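Local coordinates for sigma-54 interaction domain protein (PDB 3GDW) that is of unknown function but carries a domain related to the IIA component of mannose/fructose-type sugar phosphotransferase systems, within a larger protein that probably binds ATP and DNA, at residues 20-33 and 96-109. Residues are numbered along the deposited sequence; the frame is centred on the assembly and turned at random.
Sequences MLKTAQELLGTSIG and TSTMIVLEAIRMAS
Ala24 points its methyl at the backbone of helix 98-109, its CB 3.7 Å from the CA of Leu102; a group this small lets the two helix axes come within 8.7 Å at a crossing angle of -49°. No hydrogen bond joins the segments, and the side chains around Ala24 meet through apolar groups. Leu28 sets CG 3.6 Å from Leu102 CD1, while its CD1 rests on the backbone of Arg106. Ile105 reaches between helix 20-28 and the chain that follows it: CG2 meets Thr30 CG2 and Ile32 CG1, both at 3.7 Å, and CD1 lies 3.7 Å from Gly33 CA, a bare carbon that leaves room for this methyl. At the N-terminal end of helix 98-109, selenomethionine Met20, its long chain extended (chi2 -175°), lays SE 3.7 Å from Thr98 N.

Both helices pack on the same face of the parallel sheet of this IIA-type alpha/beta domain, strand order 2-1-3-4, where Met20 and Ile105 also touch strand 6-12. Further out, Gln25, long enough to span from helix to turn, donates from NE2 to Ile32 O at 3.0 Å, 59° out of the carbonyl plane. Thr98 turns CG2 to Thr23 while OG1 bonds Asp71 of the second subunit.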
HETATM    1  N   MSE B  20       2.579  -8.483   0.352  1.00 24.36           N
HETATM    2  CA  MSE B  20       1.216  -8.163  -0.080  1.00 25.96           C
HETATM    3  C   MSE B  20       0.649  -9.219  -1.004  1.00 25.55           C
HETATM    4  O   MSE B  20      -0.526  -9.577  -0.859  1.00 25.62           O
HETATM    5  CB  MSE B  20       1.131  -6.834  -0.825  1.00 25.98           C
HETATM    6  CG  MSE B  20       1.025  -5.658   0.012  1.00 28.51           C
HETATM    7 SE   MSE B  20       0.755  -4.112  -1.160  0.75 30.36          SE
HETATM    8  CE  MSE B  20       1.000  -2.825   0.255  1.00 29.89           C
ATOM      9  N   LEU B  21       1.471  -9.696  -1.953  1.00 24.14           N
ATOM     10  CA  LEU B  21       1.020 -10.750  -2.886  1.00 24.66           C
ATOM     11  C   LEU B  21       0.737 -12.071  -2.159  1.00 24.30           C
ATOM     12  O   LEU B  21      -0.262 -12.740  -2.459  1.00 24.09           O
ATOM     13  CB  LEU B  21       2.018 -10.981  -4.044  1.00 22.98           C
ATOM     14  CG  LEU B  21       1.635 -12.025  -5.109  1.00 24.94           C
ATOM     15  CD1 LEU B  21       0.337 -11.647  -5.801  1.00 21.78           C
ATOM     16  CD2 LEU B  21       2.756 -12.219  -6.151  1.00 24.27           C
ATOM     17  N   LYS B  22       1.610 -12.438  -1.227  1.00 24.12           N
ATOM     18  CA  LYS B  22       1.411 -13.659  -0.458  1.00 25.65           C
ATOM     19  C   LYS B  22       0.066 -13.591   0.274  1.00 26.01           C
ATOM     20  O   LYS B  22      -0.719 -14.524   0.220  1.00 24.69           O
ATOM     21  CB  LYS B  22       2.572 -13.871   0.519  1.00 26.23           C
ATOM     22  CG  LYS B  22       2.417 -15.108   1.418  1.00 29.88           C
ATOM     23  CD  LYS B  22       3.756 -15.373   2.105  1.00 38.71           C
ATOM     24  CE  LYS B  22       3.737 -16.564   3.060  1.00 43.94           C
ATOM     25  NZ  LYS B  22       5.016 -16.686   3.841  1.00 45.76           N
ATOM     26  N   THR B  23      -0.210 -12.456   0.910  1.00 25.94           N
ATOM     27  CA  THR B  23      -1.513 -12.224   1.555  1.00 26.71           C
ATOM     28  C   THR B  23      -2.713 -12.453   0.621  1.00 27.37           C
ATOM     29  O   THR B  23      -3.644 -13.209   0.962  1.00 27.09           O
ATOM     30  CB  THR B  23      -1.567 -10.794   2.133  1.00 26.70           C
ATOM     31  OG1 THR B  23      -0.668 -10.719   3.241  1.00 27.84           O
ATOM     32  CG2 THR B  23      -2.990 -10.435   2.620  1.00 27.34           C
ATOM     33  N   ALA B  24      -2.693 -11.831  -0.559  1.00 27.89           N
ATOM     34  CA  ALA B  24      -3.773 -12.044  -1.522  1.00 28.24           C
ATOM     35  C   ALA B  24      -3.860 -13.509  -1.925  1.00 28.61           C
ATOM     36  O   ALA B  24      -4.962 -14.075  -1.996  1.00 28.91           O
ATOM     37  CB  ALA B  24      -3.594 -11.145  -2.786  1.00 28.71           C
ATOM     38  N   GLN B  25      -2.707 -14.117  -2.182  1.00 28.45           N
ATOM     39  CA  GLN B  25      -2.663 -15.487  -2.665  1.00 29.08           C
ATOM     40  C   GLN B  25      -3.233 -16.483  -1.650  1.00 29.23           C
ATOM     41  O   GLN B  25      -3.927 -17.440  -2.035  1.00 29.28           O
ATOM     42  CB  GLN B  25      -1.245 -15.879  -3.041  1.00 29.01           C
ATOM     43  CG  GLN B  25      -0.767 -15.247  -4.342  1.00 30.14           C
ATOM     44  CD  GLN B  25       0.662 -15.608  -4.634  1.00 31.69           C
ATOM     45  OE1 GLN B  25       1.401 -16.036  -3.743  1.00 33.62           O
ATOM     46  NE2 GLN B  25       1.075 -15.418  -5.872  1.00 28.07           N
ATOM     47  N   GLU B  26      -2.921 -16.254  -0.376  1.00 28.89           N
ATOM     48  CA  GLU B  26      -3.423 -17.079   0.710  1.00 30.42           C
ATOM     49  C   GLU B  26      -4.897 -16.807   0.954  1.00 29.13           C
ATOM     50  O   GLU B  26      -5.635 -17.745   1.174  1.00 28.40           O
ATOM     51  CB  GLU B  26      -2.613 -16.878   1.999  1.00 30.93           C
ATOM     52  CG  GLU B  26      -1.205 -17.443   1.912  1.00 37.51           C
ATOM     53  CD  GLU B  26      -0.339 -17.126   3.138  1.00 44.88           C
ATOM     54  OE1 GLU B  26      -0.830 -16.484   4.097  1.00 48.81           O
ATOM     55  OE2 GLU B  26       0.849 -17.524   3.141  1.00 49.32           O
ATOM     56  N   LEU B  27      -5.337 -15.545   0.871  1.00 28.74           N
ATOM     57  CA  LEU B  27      -6.769 -15.262   0.979  1.00 29.30           C
ATOM     58  C   LEU B  27      -7.578 -15.905  -0.149  1.00 29.51           C
ATOM     59  O   LEU B  27      -8.665 -16.378   0.096  1.00 28.71           O
ATOM     60  CB  LEU B  27      -7.078 -13.756   1.064  1.00 28.24           C
ATOM     61  CG  LEU B  27      -6.646 -13.123   2.394  1.00 29.33           C
ATOM     62  CD1 LEU B  27      -6.784 -11.599   2.311  1.00 29.57           C
ATOM     63  CD2 LEU B  27      -7.418 -13.715   3.585  1.00 27.75           C
ATOM     64  N   LEU B  28      -7.039 -15.928  -1.368  1.00 30.23           N
ATOM     65  CA  LEU B  28      -7.765 -16.477  -2.528  1.00 32.00           C
ATOM     66  C   LEU B  28      -7.510 -17.951  -2.821  1.00 32.88           C
ATOM     67  O   LEU B  28      -8.201 -18.537  -3.657  1.00 34.39           O
ATOM     68  CB  LEU B  28      -7.422 -15.693  -3.803  1.00 32.40           C
ATOM     69  CG  LEU B  28      -7.818 -14.227  -3.833  1.00 33.84           C
ATOM     70  CD1 LEU B  28      -7.184 -13.526  -5.026  1.00 35.32           C
ATOM     71  CD2 LEU B  28      -9.356 -14.100  -3.842  1.00 36.08           C
ATOM     72  N   GLY B  29      -6.513 -18.554  -2.188  1.00 33.50           N
ATOM     73  CA  GLY B  29      -6.112 -19.924  -2.550  1.00 33.71           C
ATOM     74  C   GLY B  29      -5.590 -20.085  -3.977  1.00 34.40           C
ATOM     75  O   GLY B  29      -5.831 -21.100  -4.617  1.00 33.98           O
ATOM     76  N   THR B  30      -4.864 -19.085  -4.475  1.00 34.34           N
ATOM     77  CA  THR B  30      -4.271 -19.136  -5.813  1.00 35.01           C
ATOM     78  C   THR B  30      -2.778 -18.839  -5.734  1.00 35.27           C
ATOM     79  O   THR B  30      -2.313 -18.210  -4.779  1.00 34.51           O
ATOM     80  CB  THR B  30      -4.945 -18.107  -6.768  1.00 35.00           C
ATOM     81  OG1 THR B  30      -4.434 -18.262  -8.099  1.00 35.97           O
ATOM     82  CG2 THR B  30      -4.683 -16.698  -6.309  1.00 35.50           C
ATOM     83  N   SER B  31      -2.014 -19.267  -6.735  1.00 35.62           N
ATOM     84  CA  SER B  31      -0.603 -18.890  -6.756  1.00 36.59           C
ATOM     85  C   SER B  31      -0.247 -18.021  -7.968  1.00 36.28           C
ATOM     86  O   SER B  31       0.935 -17.831  -8.289  1.00 36.03           O
ATOM     87  CB  SER B  31       0.317 -20.111  -6.610  1.00 36.84           C
ATOM     88  OG  SER B  31      -0.075 -21.128  -7.502  1.00 40.48           O
ATOM     89  N   ILE B  32      -1.264 -17.442  -8.603  1.00 35.60           N
ATOM     90  CA  ILE B  32      -1.004 -16.578  -9.760  1.00 34.76           C
ATOM     91  C   ILE B  32      -0.535 -15.172  -9.319  1.00 33.61           C
ATOM     92  O   ILE B  32      -0.766 -14.760  -8.186  1.00 33.62           O
ATOM     93  CB  ILE B  32      -2.215 -16.501 -10.726  1.00 35.23           C
ATOM     94  CG1 ILE B  32      -3.350 -15.703 -10.108  1.00 34.73           C
ATOM     95  CG2 ILE B  32      -2.690 -17.925 -11.147  1.00 35.25           C
ATOM     96  CD1 ILE B  32      -3.949 -14.750 -11.063  1.00 35.07           C
ATOM     97  N   GLY B  33       0.120 -14.446 -10.214  1.00 32.77           N
ATOM     98  CA  GLY B  33       0.685 -13.139  -9.872  1.00 32.06           C
ATOM     99  C   GLY B  33       2.167 -13.290  -9.572  1.00 31.55           C
ATOM    100  O   GLY B  33       2.623 -14.349  -9.140  1.00 31.10           O
ATOM    101  N   THR B  96      -0.511   1.283  -4.957  1.00 20.28           N
ATOM    102  CA  THR B  96      -1.134  -0.020  -4.739  1.00 20.92           C
ATOM    103  C   THR B  96      -1.050  -0.405  -3.261  1.00 19.97           C
ATOM    104  O   THR B  96      -0.036  -0.196  -2.624  1.00 20.07           O
ATOM    105  CB  THR B  96      -0.468  -1.108  -5.588  1.00 20.77           C
ATOM    106  OG1 THR B  96      -0.562  -0.759  -6.972  1.00 23.18           O
ATOM    107  CG2 THR B  96      -1.183  -2.426  -5.395  1.00 23.60           C
ATOM    108  N   SER B  97      -2.159  -0.909  -2.712  1.00 18.55           N
ATOM    109  CA  SER B  97      -2.208  -1.416  -1.351  1.00 16.80           C
ATOM    110  C   SER B  97      -2.718  -2.873  -1.402  1.00 15.70           C
ATOM    111  O   SER B  97      -3.069  -3.362  -2.454  1.00 14.24           O
ATOM    112  CB  SER B  97      -3.145  -0.539  -0.506  1.00 16.47           C
ATOM    113  OG  SER B  97      -2.968  -0.820   0.874  1.00 17.28           O
ATOM    114  N   THR B  98      -2.750  -3.546  -0.253  1.00 15.88           N
ATOM    115  CA  THR B  98      -3.127  -4.977  -0.162  1.00 14.45           C
ATOM    116  C   THR B  98      -4.443  -5.283  -0.878  1.00 14.33           C
ATOM    117  O   THR B  98      -4.528  -6.241  -1.629  1.00 13.45           O
ATOM    118  CB  THR B  98      -3.236  -5.393   1.327  1.00 14.40           C
ATOM    119  OG1 THR B  98      -2.130  -4.834   2.040  1.00 14.42           O
ATOM    120  CG2 THR B  98      -3.185  -6.910   1.475  1.00 13.05           C
HETATM  121  N   MSE B  99      -5.453  -4.440  -0.658  1.00 14.95           N
HETATM  122  CA  MSE B  99      -6.791  -4.649  -1.225  1.00 15.98           C
HETATM  123  C   MSE B  99      -6.796  -4.637  -2.720  1.00 16.14           C
HETATM  124  O   MSE B  99      -7.537  -5.399  -3.339  1.00 15.73           O
HETATM  125  CB  MSE B  99      -7.762  -3.587  -0.745  1.00 17.50           C
HETATM  126  CG  MSE B  99      -8.116  -3.777   0.698  1.00 21.19           C
HETATM  127 SE   MSE B  99      -8.924  -5.557   0.955  0.50 32.41          SE
HETATM  128  CE  MSE B  99      -9.950  -5.811  -0.739  1.00 17.92           C
ATOM    129  N   ILE B 100      -5.973  -3.752  -3.277  1.00 16.06           N
ATOM    130  CA  ILE B 100      -5.828  -3.597  -4.721  1.00 15.57           C
ATOM    131  C   ILE B 100      -5.148  -4.840  -5.306  1.00 15.12           C
ATOM    132  O   ILE B 100      -5.618  -5.350  -6.317  1.00 15.33           O
ATOM    133  CB  ILE B 100      -5.012  -2.327  -5.099  1.00 15.92           C
ATOM    134  CG1 ILE B 100      -5.689  -1.058  -4.574  1.00 15.88           C
ATOM    135  CG2 ILE B 100      -4.885  -2.219  -6.601  1.00 15.41           C
ATOM    136  CD1 ILE B 100      -7.184  -0.997  -4.915  1.00 21.25           C
ATOM    137  N   VAL B 101      -4.073  -5.330  -4.678  1.00 14.74           N
ATOM    138  CA  VAL B 101      -3.465  -6.607  -5.113  1.00 14.63           C
ATOM    139  C   VAL B 101      -4.541  -7.722  -5.055  1.00 14.77           C
ATOM    140  O   VAL B 101      -4.736  -8.484  -6.018  1.00 15.04           O
ATOM    141  CB  VAL B 101      -2.222  -7.010  -4.268  1.00 14.16           C
ATOM    142  CG1 VAL B 101      -1.617  -8.325  -4.777  1.00 13.11           C
ATOM    143  CG2 VAL B 101      -1.164  -5.889  -4.259  1.00 14.03           C
ATOM    144  N   LEU B 102      -5.242  -7.794  -3.924  1.00 14.71           N
ATOM    145  CA  LEU B 102      -6.280  -8.803  -3.755  1.00 14.98           C
ATOM    146  C   LEU B 102      -7.319  -8.753  -4.867  1.00 14.56           C
ATOM    147  O   LEU B 102      -7.622  -9.772  -5.473  1.00 14.65           O
ATOM    148  CB  LEU B 102      -6.949  -8.656  -2.391  1.00 15.02           C
ATOM    149  CG  LEU B 102      -8.072  -9.631  -2.010  1.00 16.08           C
ATOM    150  CD1 LEU B 102      -7.561 -11.044  -2.117  1.00 17.81           C
ATOM    151  CD2 LEU B 102      -8.486  -9.370  -0.587  1.00 16.93           C
ATOM    152  N   GLU B 103      -7.859  -7.567  -5.119  0.50 14.81           N
ATOM    153  CA  GLU B 103      -8.876  -7.391  -6.157  0.50 14.79           C
ATOM    154  C   GLU B 103      -8.346  -7.689  -7.566  0.50 14.59           C
ATOM    155  O   GLU B 103      -9.049  -8.299  -8.371  0.50 14.13           O
ATOM    156  CB  GLU B 103      -9.538  -6.000  -6.026  0.50 15.55           C
ATOM    157  CG  GLU B 103     -10.300  -5.900  -4.688  0.50 17.51           C
ATOM    158  CD  GLU B 103     -10.896  -4.548  -4.325  0.50 20.64           C
ATOM    159  OE1 GLU B 103     -10.181  -3.515  -4.284  0.50 22.33           O
ATOM    160  OE2 GLU B 103     -12.094  -4.544  -3.995  0.50 23.31           O
ATOM    161  N   ALA B 104      -7.101  -7.301  -7.846  1.00 13.88           N
ATOM    162  CA  ALA B 104      -6.479  -7.566  -9.147  1.00 14.30           C
ATOM    163  C   ALA B 104      -6.302  -9.067  -9.401  1.00 14.66           C
ATOM    164  O   ALA B 104      -6.675  -9.576 -10.446  1.00 15.11           O
ATOM    165  CB  ALA B 104      -5.140  -6.867  -9.247  1.00 13.44           C
ATOM    166  N   ILE B 105      -5.731  -9.762  -8.434  1.00 15.48           N
ATOM    167  CA  ILE B 105      -5.502 -11.210  -8.585  1.00 16.51           C
ATOM    168  C   ILE B 105      -6.847 -11.957  -8.650  1.00 16.15           C
ATOM    169  O   ILE B 105      -7.027 -12.862  -9.481  1.00 16.49           O
ATOM    170  CB  ILE B 105      -4.588 -11.741  -7.437  1.00 16.12           C
ATOM    171  CG1 ILE B 105      -3.216 -11.039  -7.475  1.00 18.94           C
ATOM    172  CG2 ILE B 105      -4.405 -13.238  -7.514  1.00 16.75           C
ATOM    173  CD1 ILE B 105      -2.301 -11.453  -8.609  1.00 22.10           C
ATOM    174  N   ARG B 106      -7.809 -11.557  -7.810  1.00 16.57           N
ATOM    175  CA  ARG B 106      -9.103 -12.258  -7.794  1.00 15.91           C
ATOM    176  C   ARG B 106      -9.737 -12.187  -9.184  1.00 16.39           C
ATOM    177  O   ARG B 106     -10.119 -13.228  -9.790  1.00 15.50           O
ATOM    178  CB  ARG B 106     -10.045 -11.658  -6.746  1.00 16.56           C
ATOM    179  CG  ARG B 106     -11.319 -12.492  -6.507  1.00 18.53           C
ATOM    180  CD  ARG B 106     -12.305 -11.833  -5.539  1.00 21.77           C
ATOM    181  NE  ARG B 106     -12.241 -10.366  -5.533  1.00 26.07           N
ATOM    182  CZ  ARG B 106     -12.829  -9.565  -6.423  1.00 26.28           C
ATOM    183  NH1 ARG B 106     -13.543 -10.075  -7.427  1.00 27.51           N
ATOM    184  NH2 ARG B 106     -12.700  -8.250  -6.302  1.00 27.10           N
HETATM  185  N   MSE B 107      -9.824 -10.967  -9.707  1.00 15.86           N
HETATM  186  CA  MSE B 107     -10.447 -10.767 -11.009  1.00 16.65           C
HETATM  187  C   MSE B 107      -9.651 -11.409 -12.137  1.00 16.54           C
HETATM  188  O   MSE B 107     -10.242 -12.066 -13.014  1.00 16.84           O
HETATM  189  CB  MSE B 107     -10.675  -9.282 -11.275  1.00 16.95           C
HETATM  190  CG  MSE B 107     -11.647  -8.682 -10.307  1.00 18.57           C
HETATM  191 SE   MSE B 107     -12.046  -6.822 -10.690  0.75 22.39          SE
HETATM  192  CE  MSE B 107     -10.400  -5.949 -10.242  1.00 28.03           C
ATOM    193  N   ALA B 108      -8.326 -11.241 -12.120  1.00 17.01           N
ATOM    194  CA  ALA B 108      -7.468 -11.906 -13.107  1.00 17.62           C
ATOM    195  C   ALA B 108      -7.685 -13.437 -13.157  1.00 18.52           C
ATOM    196  O   ALA B 108      -7.857 -14.027 -14.253  1.00 17.90           O
ATOM    197  CB  ALA B 108      -6.013 -11.569 -12.862  1.00 17.20           C
ATOM    198  N   SER B 109      -7.732 -14.055 -11.974  1.00 18.58           N
ATOM    199  CA  SER B 109      -7.837 -15.511 -11.856  1.00 19.55           C
ATOM    200  C   SER B 109      -9.162 -16.069 -12.373  1.00 19.93           C
ATOM    201  O   SER B 109      -9.275 -17.260 -12.640  1.00 19.99           O
ATOM    202  CB  SER B 109      -7.631 -15.947 -10.414  1.00 19.15           C
ATOM    203  OG  SER B 109      -8.811 -15.702  -9.681  1.00 20.51           O
TER